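Local coordinates for protein amide synthase (Vibrio cholerae, PDB 1L5A) that acts as a nonribosomal peptide synthetase condensation enzyme in vibriobactin biosynthesis, probably forming an amide bond between an acyl group and an amine, at residues 49-54 / 159-164. Numbering follows the deposited sequence.
Sequences IDLFRA and KPYQSY
The Tyr161 ring takes a methyl of Leu51 over one face. Leu51 CD1 lies 3.7 Å from the centroid of the Tyr161 ring, 15° off the ring normal, and is shifted toward CE2. This is a CH-pi contact. The second methyl sits over the same face, farther out, with Leu51 CD2 3.8 Å from Tyr161 CE1. The Arg53 guanidinium has Asp50 O over one face, offset toward the rim, and Asp50 OD1 at its edge, in plane.

The contact lies in a condensation domain, whose fold resembles that of chloramphenicol acetyltransferase. It joins a 3-10 turn, residues 50-53, to helix 161-172. The turn follows helix 35-47 and leads into strand 54-56. Leu51 also touches Trp64 and Val128; the latter lies in the HHxxxDG signature sequence of condensation domains. Leu2 also packs on Tyr161.

With chi1 at -175°, the Tyr161 ring extends opposite the backbone N and lies against Leu51. Beside the ring contact, Asp50 CB packs 3.7 Å from Tyr161 CB.

Asp50 supplies the polar half. Its OD2 accepts Tyr161 N at 3.1 Å, through the anti lone pair, with an N-H...O angle of 155°. A water donates to Asp50 OD2 at 2.8 Å and accepts Gln162 N at 3.0 Å. One carboxylate oxygen therefore serves two successive backbone N-H groups, one directly and one through water. Its negative charge would probably interact favourably with the N-terminal, positive end of the helix dipole of 161-172.

The other oxygen is held within the turn. Arg53 forms a salt bridge with Asp50 and also bonds through NH1 to His65 O. Arg53 NH2 sits 2.9 Å from Asp50 OD1, approaching from above the carboxylate plane.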
loop_
_atom_site.group_PDB
_atom_site.type_symbol
_atom_site.label_atom_id
_atom_site.label_comp_id
_atom_site.label_asym_id
_atom_site.label_seq_id
_atom_site.Cartn_x
_atom_site.Cartn_y
_atom_site.Cartn_z
ATOM N N ILE A 49 13.772 -23.762 -5.794
ATOM C CA ILE A 49 13.195 -23.688 -4.454
ATOM C C ILE A 49 14.257 -23.647 -3.381
ATOM O O ILE A 49 14.709 -24.682 -2.919
ATOM C CB ILE A 49 12.268 -24.896 -4.191
ATOM C CG1 ILE A 49 11.313 -25.074 -5.368
ATOM C CG2 ILE A 49 11.449 -24.677 -2.912
ATOM C CD1 ILE A 49 10.317 -26.200 -5.170
ATOM N N ASP A 50 14.646 -22.452 -2.965
ATOM C CA ASP A 50 15.686 -22.313 -1.957
ATOM C C ASP A 50 15.427 -23.035 -0.643
ATOM O O ASP A 50 16.338 -23.610 -0.051
ATOM C CB ASP A 50 15.931 -20.845 -1.654
ATOM C CG ASP A 50 16.646 -20.134 -2.769
ATOM O OD1 ASP A 50 17.443 -20.788 -3.462
ATOM O OD2 ASP A 50 16.432 -18.912 -2.941
ATOM N N LEU A 51 14.190 -23.000 -0.176
ATOM C CA LEU A 51 13.880 -23.631 1.095
ATOM C C LEU A 51 14.126 -25.154 1.089
ATOM O O LEU A 51 14.402 -25.732 2.134
ATOM C CB LEU A 51 12.441 -23.291 1.513
ATOM C CG LEU A 51 12.180 -23.297 3.018
ATOM C CD1 LEU A 51 13.186 -22.390 3.738
ATOM C CD2 LEU A 51 10.756 -22.838 3.281
ATOM N N PHE A 52 14.033 -25.813 -0.059
ATOM C CA PHE A 52 14.309 -27.245 -0.069
ATOM C C PHE A 52 15.782 -27.518 0.294
ATOM O O PHE A 52 16.178 -28.670 0.424
ATOM C CB PHE A 52 14.033 -27.870 -1.441
ATOM C CG PHE A 52 12.590 -28.093 -1.739
ATOM C CD1 PHE A 52 12.215 -28.745 -2.908
ATOM C CD2 PHE A 52 11.601 -27.614 -0.890
ATOM C CE1 PHE A 52 10.880 -28.908 -3.237
ATOM C CE2 PHE A 52 10.255 -27.769 -1.210
ATOM C CZ PHE A 52 9.895 -28.416 -2.390
ATOM N N ARG A 53 16.595 -26.475 0.435
ATOM C CA ARG A 53 18.004 -26.661 0.792
ATOM C C ARG A 53 18.217 -26.324 2.264
ATOM O O ARG A 53 19.342 -26.325 2.768
ATOM C CB ARG A 53 18.925 -25.773 -0.064
ATOM C CG ARG A 53 19.021 -26.180 -1.542
ATOM C CD ARG A 53 20.047 -25.331 -2.321
ATOM N NE ARG A 53 19.650 -23.924 -2.461
ATOM C CZ ARG A 53 20.169 -22.920 -1.763
ATOM N NH1 ARG A 53 21.126 -23.153 -0.855
ATOM N NH2 ARG A 53 19.736 -21.681 -1.976
ATOM N N ALA A 54 17.127 -26.026 2.949
ATOM C CA ALA A 54 17.183 -25.697 4.355
ATOM C C ALA A 54 17.602 -26.894 5.198
ATOM O O ALA A 54 17.302 -28.039 4.868
ATOM C CB ALA A 54 15.824 -25.213 4.820
ATOM N N LYS A 159 11.097 -16.661 -7.074
ATOM C CA LYS A 159 11.971 -15.633 -6.522
ATOM C C LYS A 159 12.727 -16.303 -5.369
ATOM O O LYS A 159 12.252 -17.276 -4.806
ATOM C CB LYS A 159 11.140 -14.477 -5.970
ATOM C CG LYS A 159 10.164 -13.837 -6.963
ATOM C CD LYS A 159 10.789 -12.683 -7.723
ATOM C CE LYS A 159 9.801 -12.071 -8.723
ATOM N NZ LYS A 159 8.505 -11.590 -8.129
ATOM N N PRO A 160 13.917 -15.799 -5.011
ATOM C CA PRO A 160 14.646 -16.430 -3.903
ATOM C C PRO A 160 13.893 -16.333 -2.598
ATOM O O PRO A 160 13.128 -15.395 -2.398
ATOM C CB PRO A 160 15.978 -15.664 -3.860
ATOM C CG PRO A 160 15.707 -14.399 -4.617
ATOM C CD PRO A 160 14.757 -14.799 -5.695
ATOM N N TYR A 161 14.107 -17.306 -1.714
ATOM C CA TYR A 161 13.423 -17.315 -0.424
ATOM C C TYR A 161 13.798 -16.057 0.345
ATOM O O TYR A 161 12.994 -15.529 1.107
ATOM C CB TYR A 161 13.808 -18.560 0.395
ATOM C CG TYR A 161 13.037 -18.705 1.709
ATOM C CD1 TYR A 161 11.660 -18.935 1.710
ATOM C CD2 TYR A 161 13.688 -18.632 2.940
ATOM C CE1 TYR A 161 10.965 -19.089 2.880
ATOM C CE2 TYR A 161 12.989 -18.797 4.134
ATOM C CZ TYR A 161 11.630 -19.028 4.091
ATOM O OH TYR A 161 10.926 -19.261 5.249
ATOM N N GLN A 162 15.026 -15.588 0.129
ATOM C CA GLN A 162 15.541 -14.387 0.778
ATOM C C GLN A 162 14.666 -13.161 0.500
ATOM O O GLN A 162 14.561 -12.256 1.334
ATOM C CB GLN A 162 16.974 -14.114 0.306
ATOM C CG GLN A 162 17.635 -12.880 0.935
ATOM C CD GLN A 162 17.742 -12.977 2.448
ATOM O OE1 GLN A 162 17.915 -14.065 2.998
ATOM N NE2 GLN A 162 17.658 -11.837 3.125
ATOM N N SER A 163 14.045 -13.112 -0.671
ATOM C CA SER A 163 13.186 -11.972 -0.971
ATOM C C SER A 163 11.980 -12.018 -0.033
ATOM O O SER A 163 11.502 -10.970 0.426
ATOM C CB SER A 163 12.717 -11.997 -2.427
ATOM O OG SER A 163 13.790 -11.731 -3.315
ATOM N N TYR A 164 11.492 -13.228 0.246
ATOM C CA TYR A 164 10.360 -13.390 1.151
ATOM C C TYR A 164 10.783 -12.999 2.575
ATOM O O TYR A 164 10.069 -12.285 3.278
ATOM C CB TYR A 164 9.851 -14.835 1.138
ATOM C CG TYR A 164 8.833 -15.130 2.213
ATOM C CD1 TYR A 164 7.555 -14.571 2.164
ATOM C CD2 TYR A 164 9.177 -15.885 3.330
ATOM C CE1 TYR A 164 6.651 -14.746 3.211
ATOM C CE2 TYR A 164 8.279 -16.066 4.386
ATOM C CZ TYR A 164 7.022 -15.487 4.323
ATOM O OH TYR A 164 6.170 -15.596 5.394
HETATM O O HOH W 1 17.331 -17.077 -0.987
#